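Local coordinates for alpha-galactosidase (Lactobacillus brevis, PDB 3MI6), which probably hydrolyses terminal, non-reducing alpha-D-galactose residues of alpha-D-galactosides, including galactose oligosaccharides, galactomannans and galactolipids, at residues M584-S589 / K725-Q730; T112-L117 / N150-P155; S225-N230 / N481-E486; A401-G406 / N472-K477; T143-D148 / E172-N177. All blocks are in the same frame, centred on the assembly; numbering follows the deposited sequence.

Contact 1 (M584-S589 / K725-Q730); sequences MGRITS and KDFYTQ
With CG of Arg586 turned opposite its backbone N (chi1 168°) and the chain close to extended at chi2, the arginine carries its CD over the ring of Phe727. That carbon sits 3.7 Å from the centroid of the Phe727 ring, a CH-pi contact over one face, shifted toward the rim so that Arg586 CD is 3.5 Å from Phe727 CZ. A bend at chi3 then swings the guanidinium past the ring instead of laying it flat: the two planes stand 49° apart. The aliphatic part of the arginine thus does the packing here, while its charged end goes to Asp552 and Glu555 of the same chain and to Asp726 of the second subunit. Two oxygens approach the ring obliquely, Ile587 O at 3.4 Å from Phe727 CE2 and Thr588 OG1 at 3.8 Å from Phe727 CD2. CB of Asp726 in the same chain lies over the other ring face.

Phe727 and Tyr728 both face Gln670, a G1 beta bulge that opens strand 728-736 of the C-terminal antiparallel sheet. The loop with Arg586 leads from barrel strand 572-576 to helix 590-597, which Ser589 N-caps; Thr592 of that helix bonds to Phe727 O, and helix 553-566 packs against Arg586 and Thr588. The ring lies between the barrel and the C-terminal sheet, and Asp726 of the second subunit also packs on it.

Contact 2 (T112-L117 / N150-P155); sequences TGKQRL and NYSIFP
Ser152, on strand 146-154, meets the middle of the Lys114 side chain, where the loop after strand 103-112 packs on the nine-stranded antiparallel sheet of the N-terminal domain. Its hydroxyl OG lies 3.1 Å from Lys114 CD and 3.2 Å from Lys114 CE, so the oxygen rests against methylenes and finds its hydrogen bond outside the two segments. Lys114 can run past it because its CG stands opposite the backbone N (chi1 170°), while bends at chi2 and chi4 fold the chain alongside the serine. Phe154 closes the contact. Its ring reaches back toward the loop and presents CZ, 4.1 Å from Lys114 CG, with the two side chains crossing at about a right angle. The same ring meets Phe315 edge-to-face and also His319, so it ties the strand's end to helix 305-319 as well as to the lysine.

The ammonium group itself touches neither Ser152 nor Phe154. Lys114 NZ donates to Gln115 O at 3.2 Å, approaching from above the carbonyl plane, 37° out of it; it also bonds to Thr123 O and forms a salt bridge with Glu295. The lysine is therefore split in its chemistry: its methylenes fill a buried niche between a serine and a phenylalanine, and its charge is carried through to an acidic residue and two carbonyls, an environment that would probably keep it protonated despite its burial.

Contact 3 (S225-N230 / N481-E486); sequences SSHQQN and NRYATE
Ser226 begins the contact modestly, its CA 4.1 Å from Tyr483 OH; its own hydroxyl takes the backbone N of Gln229 (Gln229 N to Ser226 OG 3.0 Å), an ST motif that shapes this loop. His227 follows. Its backbone N gives a weak but fairly straight bond (166°) to Tyr483 OH, and the ring, with CG beside the backbone N (chi1 -67°), brings ND1 to the same oxygen. In the model ND1 of His227 and OH of Tyr483 are 2.5 Å apart, a length too short to trust in detail. The phenol oxygen sits at the imidazole edge, near its plane, and the rings meet rim to rim at 74°.

NE and NH2 of Arg482 grip the carbonyl O of Tyr483 side-on, steadying the backbone from which the ring extends. His227 NE2 bonds to Ser529 O, and its ring meets Trp200, a predicted substrate-binding residue, edge-to-face. An alanine in place of His227 would probably leave Ser529 O without this donor and Tyr483 OH, of the two bonds described, with just the weak one from the backbone N. The buried phenol is thus probably shared between backbone and imidazole, joining the N-terminal domain to the barrel beside the predicted substrate site.

Contact 4 (A401-G406 / N472-K477); sequences AVHQQG and NLDYIK
The polar approach comes first: the imidazole of His403 and the carboxylate of Asp474 come together from opposite directions. Asp474 OD2 lies at the edge of the His403 ring and near its plane, with the carboxylate turned 48° from the ring. Which way round the imidazole sits is uncertain, so the edge-on approach of the oxygen is meaningful but the identity of the ring atom facing it is not. Asp474 OD2 has a surer partner in Phe409 N, at the start of the adjoining strand. Contacts with the backbone come second: the same ring lies obliquely by Asn472 O. Because its CG is set beside the backbone N (chi1 -74°), the ring leaves the helix toward both residues.

Within the backbones, each segment contains or adjoins the end of a helix. Gly406 N bonds to His403 O at 2.8 Å in a Schellman motif closing helix 394-404, and the positive phi there suits glycine; Asn472, also with positive phi, is where helix 454-471 gives way to the chain entering strand 475-478. Replacing His403 with an alanine would probably open a gap between these two helix ends and leave Asp474 OD2 without its ring neighbour.

All this is typical of the (beta/alpha)8 barrel, on the face where helices end and strands begin. Lys477, a predicted substrate-binding residue in salt bridge with Asp367, lies farther along the same strand, toward the catalytic face.

Contact 5 (T143-D148 / E172-N177); sequences TGLALD and EKLVLN
Two antiparallel sheets of the N-terminal beta domain face each other here, and Leu174 of one is wedged against the start of a strand of the other. Its fork straddles two residues, Thr143 and Leu145. Leu174 CD1 lies 3.5 Å from Leu145 CB and 3.8 Å from Leu145 CD1, while the second methyl, Leu174 CD2, is 3.7 Å from Thr143 CB. Both pairs approach at a slant. CB of Leu145 itself points at Leu174; the torsion that turns its CG opposite the backbone N (chi1 163°) adds the approach of Leu145 CD1.

CB, CG2 and OG1 of Thr143 all border the leucine methyls. The main polar partner of OG1 is Asp140, with a weak bond from Leu145 N, both local to the turn between strands 132-140 and 146-154. Gly144, in the middle of that turn, has backbone angles that call for glycine. Phe166 of strand 159-167 packs on Leu145, and Val92 of strand 90-93 on Leu174, each supplied by the sheet of the residue it touches.

Strand 146-154 belongs to the nine-stranded sheet, whereas Leu174 pairs with Leu285 and Val175 with Thr93 in the six-stranded one. The contact is apolar packing between two facing sheets, as in the beta-sandwich N-terminal domain of this family.

Contact 3 lies nearest the predicted active site: the side chain of His227 is about 4 Å from that of Trp200 and about 6 Å from that of Asp549, the predicted proton donor. Contact 4 is nested inside the loop that contact 3 closes; its segment 472-477 ends in predicted substrate-binding Lys477 and runs on into 481-486 through the predicted nucleophile Asp479, though their centres are 31 Å apart. Contacts 2 and 5 share strand 146-154, cross along the chain and lie 24 Å apart, centre to centre, in the N-terminal domain. Contact 1 lies farthest from contact 5, 58 Å between centres, and joins barrel to C-terminal domain, as contact 3 joins barrel to N-terminal domain.

Contact 1 (M584-S589 / K725-Q730)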
# COMPACT_ATOMS: atom_id res chain seq x y z
N MSE D 584 -0.06 22.37 25.13
CA MSE D 584 -0.25 20.92 25.19
C MSE D 584 0.67 20.11 26.11
O MSE D 584 0.58 18.89 26.15
CB MSE D 584 -0.22 20.33 23.78
CG MSE D 584 0.73 21.06 22.85
SE MSE D 584 2.56 20.45 23.11
CE MSE D 584 2.17 18.55 22.85
N GLY D 585 1.54 20.80 26.85
CA GLY D 585 2.16 20.22 28.03
C GLY D 585 3.53 19.58 27.88
O GLY D 585 4.15 19.19 28.89
N ARG D 586 3.98 19.44 26.65
CA ARG D 586 5.26 18.80 26.38
C ARG D 586 6.41 19.58 27.04
O ARG D 586 6.32 20.79 27.21
CB ARG D 586 5.48 18.66 24.87
CG ARG D 586 6.89 18.27 24.48
CD ARG D 586 6.91 17.56 23.13
NE ARG D 586 5.83 16.59 23.01
CZ ARG D 586 4.82 16.67 22.14
NH1 ARG D 586 4.74 17.68 21.26
NH2 ARG D 586 3.89 15.72 22.12
N ILE D 587 7.45 18.88 27.46
CA ILE D 587 8.65 19.51 28.00
C ILE D 587 9.75 19.18 27.03
O ILE D 587 9.81 18.07 26.52
CB ILE D 587 9.06 18.94 29.39
CG1 ILE D 587 7.97 19.16 30.44
CG2 ILE D 587 10.38 19.56 29.86
CD1 ILE D 587 8.32 18.58 31.81
N THR D 588 10.64 20.13 26.80
CA THR D 588 11.66 20.01 25.77
C THR D 588 12.92 20.74 26.19
O THR D 588 12.85 21.73 26.89
CB THR D 588 11.12 20.65 24.48
OG1 THR D 588 10.34 19.68 23.76
CG2 THR D 588 12.25 21.12 23.63
N SER D 589 14.09 20.28 25.77
CA SER D 589 15.30 21.00 26.15
C SER D 589 15.29 22.43 25.59
O SER D 589 14.66 22.70 24.57
CB SER D 589 16.55 20.28 25.64
OG SER D 589 16.55 20.26 24.23
N LYS D 725 16.25 12.09 26.85
CA LYS D 725 16.89 12.11 25.55
C LYS D 725 15.82 12.04 24.46
O LYS D 725 16.08 11.61 23.33
CB LYS D 725 17.92 11.00 25.42
CG LYS D 725 19.12 11.19 26.33
CD LYS D 725 19.43 12.66 26.51
CE LYS D 725 20.92 12.94 26.44
NZ LYS D 725 21.43 13.41 27.74
N ASP D 726 14.62 12.46 24.83
CA ASP D 726 13.55 12.64 23.85
C ASP D 726 13.67 14.02 23.23
O ASP D 726 14.33 14.89 23.81
CB ASP D 726 12.18 12.41 24.50
CG ASP D 726 11.89 10.93 24.73
OD1 ASP D 726 12.53 10.07 24.08
OD2 ASP D 726 11.02 10.62 25.56
N PHE D 727 13.10 14.22 22.05
CA PHE D 727 13.17 15.51 21.37
C PHE D 727 14.61 16.03 21.30
O PHE D 727 14.95 17.10 21.85
CB PHE D 727 12.23 16.51 22.07
CG PHE D 727 11.00 15.88 22.66
CD1 PHE D 727 10.08 15.23 21.84
CD2 PHE D 727 10.77 15.90 24.02
CE1 PHE D 727 8.96 14.63 22.38
CE2 PHE D 727 9.65 15.30 24.55
CZ PHE D 727 8.74 14.66 23.73
N TYR D 728 15.46 15.26 20.63
CA TYR D 728 16.90 15.50 20.63
C TYR D 728 17.29 16.14 19.33
O TYR D 728 16.73 15.81 18.28
CB TYR D 728 17.67 14.19 20.79
CG TYR D 728 19.09 14.38 21.28
CD1 TYR D 728 19.37 14.39 22.65
CD2 TYR D 728 20.14 14.53 20.40
CE1 TYR D 728 20.67 14.56 23.12
CE2 TYR D 728 21.45 14.70 20.86
CZ TYR D 728 21.70 14.71 22.22
OH TYR D 728 22.99 14.88 22.69
N THR D 729 18.27 17.03 19.40
CA THR D 729 18.75 17.71 18.22
C THR D 729 20.23 17.54 18.00
O THR D 729 21.03 17.70 18.91
CB THR D 729 18.49 19.20 18.31
OG1 THR D 729 17.11 19.43 18.64
CG2 THR D 729 18.84 19.86 16.98
N GLN D 730 20.59 17.22 16.77
CA GLN D 730 21.97 17.22 16.32
C GLN D 730 22.12 18.27 15.21
O GLN D 730 21.47 18.20 14.17
CB GLN D 730 22.34 15.83 15.83
CG GLN D 730 22.33 14.80 16.94
CD GLN D 730 21.90 13.41 16.47
OE1 GLN D 730 20.94 13.25 15.72
NE2 GLN D 730 22.60 12.40 16.94

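Contact 2 (T112-L117 / N150-P155)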
# COMPACT_ATOMS: atom_id res chain seq x y z
N THR D 112 5.95 43.45 -21.95
CA THR D 112 7.21 43.10 -21.34
C THR D 112 7.13 43.35 -19.85
O THR D 112 6.45 44.27 -19.38
CB THR D 112 8.37 43.90 -21.96
OG1 THR D 112 8.78 43.26 -23.17
CG2 THR D 112 9.55 43.97 -20.99
N GLY D 113 7.81 42.49 -19.09
CA GLY D 113 7.78 42.55 -17.65
C GLY D 113 6.41 42.16 -17.12
O GLY D 113 5.72 41.32 -17.71
N LYS D 114 6.02 42.79 -16.03
CA LYS D 114 4.78 42.45 -15.36
C LYS D 114 4.47 43.58 -14.37
O LYS D 114 5.31 43.94 -13.55
CB LYS D 114 4.94 41.09 -14.66
CG LYS D 114 3.82 40.69 -13.70
CD LYS D 114 2.50 40.42 -14.42
CE LYS D 114 1.48 39.73 -13.52
NZ LYS D 114 1.00 40.59 -12.43
N GLN D 115 3.28 44.16 -14.47
CA GLN D 115 2.90 45.24 -13.57
C GLN D 115 2.02 44.71 -12.45
O GLN D 115 1.25 43.77 -12.65
CB GLN D 115 2.13 46.31 -14.33
CG GLN D 115 2.79 46.78 -15.62
CD GLN D 115 3.61 48.05 -15.41
OE1 GLN D 115 3.06 49.15 -15.30
NE2 GLN D 115 4.94 47.90 -15.38
N ARG D 116 2.13 45.33 -11.28
CA ARG D 116 1.19 45.04 -10.20
C ARG D 116 -0.27 45.14 -10.66
O ARG D 116 -0.57 45.74 -11.70
CB ARG D 116 1.42 45.99 -9.02
CG ARG D 116 2.60 45.62 -8.13
CD ARG D 116 3.11 46.84 -7.37
NE ARG D 116 4.32 46.57 -6.61
CZ ARG D 116 5.54 46.45 -7.13
NH1 ARG D 116 5.73 46.56 -8.44
NH2 ARG D 116 6.57 46.20 -6.33
N LEU D 117 -1.17 44.52 -9.91
CA LEU D 117 -2.59 44.72 -10.11
C LEU D 117 -3.00 45.95 -9.31
O LEU D 117 -2.35 46.32 -8.33
CB LEU D 117 -3.37 43.50 -9.68
CG LEU D 117 -3.19 42.29 -10.58
CD1 LEU D 117 -3.93 41.04 -10.04
CD2 LEU D 117 -3.64 42.62 -11.99
N ASN D 150 -4.87 36.24 -18.58
CA ASN D 150 -3.50 36.67 -18.41
C ASN D 150 -2.57 35.52 -18.10
O ASN D 150 -2.96 34.52 -17.47
CB ASN D 150 -3.44 37.73 -17.32
CG ASN D 150 -4.50 38.79 -17.51
OD1 ASN D 150 -4.56 39.44 -18.54
ND2 ASN D 150 -5.34 38.97 -16.51
N TYR D 151 -1.33 35.68 -18.55
CA TYR D 151 -0.32 34.65 -18.45
C TYR D 151 0.99 35.41 -18.42
O TYR D 151 1.41 35.92 -19.45
CB TYR D 151 -0.30 33.81 -19.71
CG TYR D 151 -1.51 32.94 -19.98
CD1 TYR D 151 -2.60 33.42 -20.69
CD2 TYR D 151 -1.54 31.61 -19.56
CE1 TYR D 151 -3.70 32.61 -20.96
CE2 TYR D 151 -2.64 30.80 -19.81
CZ TYR D 151 -3.71 31.30 -20.52
OH TYR D 151 -4.79 30.48 -20.77
N SER D 152 1.63 35.50 -17.27
CA SER D 152 2.97 36.06 -17.22
C SER D 152 4.03 34.97 -17.03
O SER D 152 3.98 34.22 -16.06
CB SER D 152 3.07 37.08 -16.11
OG SER D 152 1.97 37.96 -16.17
N ILE D 153 4.96 34.88 -17.97
CA ILE D 153 6.11 33.99 -17.86
C ILE D 153 7.20 34.58 -16.97
O ILE D 153 7.54 35.75 -17.09
CB ILE D 153 6.69 33.67 -19.25
CG1 ILE D 153 5.96 32.49 -19.87
CG2 ILE D 153 8.16 33.28 -19.17
CD1 ILE D 153 6.85 31.67 -20.78
N PHE D 154 7.73 33.76 -16.07
CA PHE D 154 8.90 34.14 -15.27
C PHE D 154 9.96 33.07 -15.44
O PHE D 154 10.22 32.28 -14.54
CB PHE D 154 8.51 34.24 -13.81
CG PHE D 154 7.86 35.54 -13.44
CD1 PHE D 154 6.51 35.69 -13.55
CD2 PHE D 154 8.60 36.58 -12.96
CE1 PHE D 154 5.93 36.86 -13.19
CE2 PHE D 154 8.01 37.75 -12.60
CZ PHE D 154 6.67 37.89 -12.72
N PRO D 155 10.60 33.05 -16.61
CA PRO D 155 11.40 31.92 -17.09
C PRO D 155 12.42 31.39 -16.09
O PRO D 155 12.64 30.18 -16.06
CB PRO D 155 12.13 32.51 -18.29
CG PRO D 155 12.08 34.00 -18.08
CD PRO D 155 10.76 34.23 -17.46

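Contact 3 (S225-N230 / N481-E486)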
# COMPACT_ATOMS: atom_id res chain seq x y z
N SER D 225 -8.03 32.23 4.07
CA SER D 225 -7.44 30.93 3.79
C SER D 225 -7.39 30.43 5.21
O SER D 225 -7.17 31.21 6.12
CB SER D 225 -6.03 31.11 3.24
OG SER D 225 -5.31 32.04 4.03
N SER D 226 -7.64 29.16 5.46
CA SER D 226 -7.83 28.82 6.87
C SER D 226 -6.59 28.33 7.65
O SER D 226 -5.49 28.27 7.12
CB SER D 226 -8.98 27.82 6.98
OG SER D 226 -8.89 26.83 5.96
N HIS D 227 -6.78 28.04 8.93
CA HIS D 227 -5.92 27.10 9.64
C HIS D 227 -6.13 25.72 9.00
O HIS D 227 -5.21 24.93 8.90
CB HIS D 227 -6.30 26.99 11.14
CG HIS D 227 -6.07 28.24 11.93
ND1 HIS D 227 -7.06 29.18 12.17
CD2 HIS D 227 -4.95 28.71 12.56
CE1 HIS D 227 -6.56 30.17 12.90
NE2 HIS D 227 -5.29 29.91 13.15
N GLN D 228 -7.35 25.46 8.56
CA GLN D 228 -7.77 24.11 8.20
C GLN D 228 -7.17 23.59 6.90
O GLN D 228 -6.73 22.45 6.84
CB GLN D 228 -9.29 24.05 8.13
CG GLN D 228 -10.00 24.21 9.49
CD GLN D 228 -9.79 25.58 10.11
OE1 GLN D 228 -9.68 25.71 11.34
NE2 GLN D 228 -9.74 26.61 9.28
N GLN D 229 -7.17 24.43 5.86
CA GLN D 229 -6.64 24.05 4.55
C GLN D 229 -5.87 25.22 3.97
O GLN D 229 -6.37 26.34 3.98
CB GLN D 229 -7.77 23.70 3.57
CG GLN D 229 -8.78 22.67 4.07
CD GLN D 229 -8.25 21.25 4.07
OE1 GLN D 229 -7.10 20.99 3.68
NE2 GLN D 229 -9.09 20.31 4.50
N ASN D 230 -4.67 24.98 3.47
CA ASN D 230 -3.89 26.03 2.81
C ASN D 230 -4.10 26.01 1.31
O ASN D 230 -4.31 24.94 0.73
CB ASN D 230 -2.40 25.86 3.10
CG ASN D 230 -1.62 27.08 2.70
OD1 ASN D 230 -1.40 27.97 3.51
ND2 ASN D 230 -1.23 27.15 1.44
N ASN D 481 -8.41 36.97 15.20
CA ASN D 481 -8.64 35.84 16.09
C ASN D 481 -10.02 35.16 16.11
O ASN D 481 -10.30 34.36 17.00
CB ASN D 481 -8.27 36.22 17.52
CG ASN D 481 -6.78 36.30 17.74
OD1 ASN D 481 -6.25 37.30 18.24
ND2 ASN D 481 -6.08 35.24 17.35
N ARG D 482 -10.89 35.46 15.16
CA ARG D 482 -12.10 34.65 15.02
C ARG D 482 -12.55 34.57 13.57
O ARG D 482 -12.05 35.30 12.73
CB ARG D 482 -13.23 35.20 15.87
CG ARG D 482 -13.81 36.49 15.37
CD ARG D 482 -15.20 36.65 15.86
NE ARG D 482 -16.14 35.85 15.09
CZ ARG D 482 -17.44 35.78 15.37
NH1 ARG D 482 -17.93 36.46 16.41
NH2 ARG D 482 -18.25 35.04 14.63
N TYR D 483 -13.48 33.68 13.29
CA TYR D 483 -14.05 33.56 11.95
C TYR D 483 -15.43 34.22 11.87
O TYR D 483 -16.25 34.05 12.76
CB TYR D 483 -14.09 32.09 11.50
CG TYR D 483 -12.72 31.48 11.29
CD1 TYR D 483 -11.81 32.09 10.44
CD2 TYR D 483 -12.34 30.30 11.95
CE1 TYR D 483 -10.54 31.54 10.24
CE2 TYR D 483 -11.09 29.75 11.76
CZ TYR D 483 -10.18 30.38 10.91
OH TYR D 483 -8.91 29.85 10.70
N ALA D 484 -15.68 34.99 10.81
CA ALA D 484 -16.97 35.68 10.72
C ALA D 484 -18.14 34.70 10.66
O ALA D 484 -18.00 33.54 10.27
CB ALA D 484 -17.01 36.67 9.55
N THR D 485 -19.29 35.20 11.08
CA THR D 485 -20.47 34.40 11.33
C THR D 485 -21.68 35.31 11.01
O THR D 485 -21.57 36.55 11.07
CB THR D 485 -20.40 33.88 12.79
OG1 THR D 485 -20.50 32.46 12.82
CG2 THR D 485 -21.47 34.47 13.66
N GLU D 486 -22.82 34.72 10.64
CA GLU D 486 -23.99 35.50 10.23
C GLU D 486 -23.65 36.65 9.30
O GLU D 486 -23.89 37.79 9.63
CB GLU D 486 -24.71 36.09 11.43
CG GLU D 486 -25.35 35.07 12.33
CD GLU D 486 -24.56 34.86 13.58
OE1 GLU D 486 -23.69 35.71 13.87
OE2 GLU D 486 -24.80 33.85 14.28

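Contact 4 (A401-G406 / N472-K477)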
# COMPACT_ATOMS: atom_id res chain seq x y z
N ALA D 401 12.00 54.73 25.85
CA ALA D 401 12.89 53.90 26.64
C ALA D 401 13.50 52.79 25.78
O ALA D 401 14.72 52.67 25.69
CB ALA D 401 12.15 53.31 27.83
N VAL D 402 12.64 51.99 25.15
CA VAL D 402 13.09 50.91 24.28
C VAL D 402 14.14 51.39 23.29
O VAL D 402 15.18 50.75 23.12
CB VAL D 402 11.90 50.28 23.52
CG1 VAL D 402 12.39 49.32 22.45
CG2 VAL D 402 10.98 49.56 24.48
N HIS D 403 13.89 52.52 22.64
CA HIS D 403 14.81 53.04 21.63
C HIS D 403 16.14 53.55 22.20
O HIS D 403 17.18 53.42 21.55
CB HIS D 403 14.13 54.15 20.83
CG HIS D 403 13.11 53.66 19.86
ND1 HIS D 403 13.43 53.24 18.59
CD2 HIS D 403 11.76 53.56 19.97
CE1 HIS D 403 12.33 52.87 17.96
NE2 HIS D 403 11.30 53.06 18.77
N GLN D 404 16.10 54.15 23.39
CA GLN D 404 17.31 54.70 24.00
C GLN D 404 18.22 53.56 24.36
O GLN D 404 19.42 53.74 24.57
CB GLN D 404 16.98 55.53 25.25
CG GLN D 404 16.83 57.02 24.99
CD GLN D 404 16.26 57.75 26.20
OE1 GLN D 404 15.61 58.79 26.06
NE2 GLN D 404 16.50 57.20 27.39
N GLN D 405 17.62 52.37 24.42
CA GLN D 405 18.34 51.12 24.63
C GLN D 405 18.94 50.54 23.34
O GLN D 405 19.55 49.48 23.36
CB GLN D 405 17.40 50.10 25.28
CG GLN D 405 17.19 50.29 26.77
CD GLN D 405 18.48 50.06 27.55
OE1 GLN D 405 19.43 50.83 27.45
NE2 GLN D 405 18.52 48.96 28.32
N GLY D 406 18.78 51.25 22.23
CA GLY D 406 19.32 50.81 20.95
C GLY D 406 18.50 49.69 20.33
O GLY D 406 18.95 49.02 19.38
N ASN D 472 6.53 55.92 17.12
CA ASN D 472 7.63 55.59 16.20
C ASN D 472 7.86 54.10 16.03
O ASN D 472 8.96 53.58 16.21
CB ASN D 472 8.92 56.30 16.62
CG ASN D 472 8.72 57.79 16.81
OD1 ASN D 472 8.69 58.56 15.83
ND2 ASN D 472 8.56 58.21 18.06
N LEU D 473 6.79 53.41 15.66
CA LEU D 473 6.82 51.97 15.56
C LEU D 473 7.76 51.44 14.49
O LEU D 473 7.88 52.00 13.40
CB LEU D 473 5.41 51.46 15.31
CG LEU D 473 4.43 51.80 16.42
CD1 LEU D 473 3.06 51.27 16.06
CD2 LEU D 473 4.90 51.23 17.74
N ASP D 474 8.45 50.36 14.79
CA ASP D 474 9.31 49.74 13.82
C ASP D 474 8.61 48.55 13.21
O ASP D 474 9.03 48.03 12.17
CB ASP D 474 10.60 49.28 14.48
CG ASP D 474 11.45 50.43 14.94
OD1 ASP D 474 12.02 51.11 14.06
OD2 ASP D 474 11.53 50.65 16.17
N TYR D 475 7.51 48.15 13.84
CA TYR D 475 6.95 46.82 13.62
C TYR D 475 5.55 46.74 14.22
O TYR D 475 5.29 47.32 15.27
CB TYR D 475 7.88 45.80 14.29
CG TYR D 475 7.39 44.38 14.47
CD1 TYR D 475 6.57 44.03 15.52
CD2 TYR D 475 7.83 43.36 13.63
CE1 TYR D 475 6.16 42.71 15.71
CE2 TYR D 475 7.43 42.04 13.81
CZ TYR D 475 6.59 41.72 14.85
OH TYR D 475 6.19 40.41 15.03
N ILE D 476 4.67 46.02 13.55
CA ILE D 476 3.32 45.81 14.02
C ILE D 476 2.93 44.33 13.84
O ILE D 476 3.10 43.74 12.77
CB ILE D 476 2.31 46.77 13.31
CG1 ILE D 476 2.27 48.12 14.03
CG2 ILE D 476 0.93 46.18 13.26
CD1 ILE D 476 1.52 49.18 13.29
N LYS D 477 2.45 43.72 14.91
CA LYS D 477 1.85 42.40 14.80
C LYS D 477 0.36 42.64 14.58
O LYS D 477 -0.33 43.19 15.43
CB LYS D 477 2.11 41.60 16.08
CG LYS D 477 1.80 40.10 15.98
CD LYS D 477 2.12 39.43 17.33
CE LYS D 477 1.65 37.98 17.40
NZ LYS D 477 1.90 37.34 18.75

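Contact 5 (T143-D148 / E172-N177)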
# COMPACT_ATOMS: atom_id res chain seq x y z
N THR D 143 -23.57 37.67 -24.87
CA THR D 143 -23.86 38.76 -23.95
C THR D 143 -22.99 39.97 -24.18
O THR D 143 -23.28 41.05 -23.66
CB THR D 143 -23.72 38.33 -22.47
OG1 THR D 143 -22.33 38.17 -22.15
CG2 THR D 143 -24.45 37.02 -22.23
N GLY D 144 -21.91 39.79 -24.93
CA GLY D 144 -21.01 40.90 -25.21
C GLY D 144 -19.92 41.12 -24.18
O GLY D 144 -19.02 41.92 -24.40
N LEU D 145 -20.02 40.40 -23.06
CA LEU D 145 -18.99 40.38 -22.03
C LEU D 145 -17.63 40.11 -22.66
O LEU D 145 -17.53 39.33 -23.61
CB LEU D 145 -19.30 39.28 -21.01
CG LEU D 145 -18.17 38.81 -20.08
CD1 LEU D 145 -18.42 39.26 -18.67
CD2 LEU D 145 -18.08 37.31 -20.11
N ALA D 146 -16.60 40.77 -22.14
CA ALA D 146 -15.24 40.50 -22.59
C ALA D 146 -14.42 39.87 -21.47
O ALA D 146 -14.58 40.21 -20.30
CB ALA D 146 -14.59 41.77 -23.06
N LEU D 147 -13.53 38.97 -21.84
CA LEU D 147 -12.69 38.26 -20.88
C LEU D 147 -11.22 38.35 -21.25
O LEU D 147 -10.83 37.94 -22.35
CB LEU D 147 -13.10 36.79 -20.85
CG LEU D 147 -12.26 35.95 -19.90
CD1 LEU D 147 -12.34 36.52 -18.49
CD2 LEU D 147 -12.74 34.51 -19.94
N ASP D 148 -10.41 38.88 -20.35
CA ASP D 148 -8.97 38.82 -20.55
C ASP D 148 -8.35 37.67 -19.75
O ASP D 148 -8.52 37.58 -18.53
CB ASP D 148 -8.33 40.15 -20.18
CG ASP D 148 -8.67 41.26 -21.17
OD1 ASP D 148 -9.25 40.90 -22.22
OD2 ASP D 148 -8.38 42.46 -20.90
N GLU D 172 -26.48 45.67 -20.54
CA GLU D 172 -27.27 44.89 -19.58
C GLU D 172 -26.42 44.39 -18.42
O GLU D 172 -25.21 44.23 -18.55
CB GLU D 172 -27.91 43.70 -20.30
CG GLU D 172 -28.41 44.02 -21.71
CD GLU D 172 -29.80 43.47 -21.96
OE1 GLU D 172 -30.65 43.58 -21.04
OE2 GLU D 172 -30.04 42.92 -23.06
N LYS D 173 -27.05 44.14 -17.27
CA LYS D 173 -26.34 43.64 -16.10
C LYS D 173 -25.94 42.18 -16.32
O LYS D 173 -26.71 41.39 -16.89
CB LYS D 173 -27.22 43.73 -14.85
CG LYS D 173 -27.73 45.13 -14.54
CD LYS D 173 -28.61 45.12 -13.29
CE LYS D 173 -29.77 44.14 -13.43
NZ LYS D 173 -30.66 44.14 -12.22
N LEU D 174 -24.72 41.84 -15.89
CA LEU D 174 -24.24 40.46 -15.90
C LEU D 174 -23.80 40.04 -14.50
O LEU D 174 -23.25 40.86 -13.75
CB LEU D 174 -23.09 40.29 -16.88
CG LEU D 174 -23.35 40.42 -18.38
CD1 LEU D 174 -22.02 40.47 -19.09
CD2 LEU D 174 -24.22 39.28 -18.92
N VAL D 175 -24.04 38.78 -14.12
CA VAL D 175 -23.60 38.31 -12.81
C VAL D 175 -22.53 37.22 -12.94
O VAL D 175 -22.70 36.29 -13.72
CB VAL D 175 -24.78 37.79 -11.96
CG1 VAL D 175 -24.29 37.42 -10.58
CG2 VAL D 175 -25.86 38.84 -11.88
N LEU D 176 -21.43 37.36 -12.20
CA LEU D 176 -20.41 36.31 -12.16
C LEU D 176 -20.69 35.39 -10.99
O LEU D 176 -20.51 35.79 -9.83
CB LEU D 176 -19.02 36.88 -11.96
CG LEU D 176 -18.45 37.75 -13.06
CD1 LEU D 176 -17.06 38.13 -12.66
CD2 LEU D 176 -18.43 36.99 -14.36
N ASN D 177 -21.11 34.15 -11.28
CA ASN D 177 -21.36 33.19 -10.21
C ASN D 177 -20.09 32.45 -9.79
O ASN D 177 -19.97 31.96 -8.67
CB ASN D 177 -22.41 32.16 -10.64
CG ASN D 177 -23.63 32.79 -11.26
OD1 ASN D 177 -24.51 33.28 -10.56
ND2 ASN D 177 -23.70 32.76 -12.58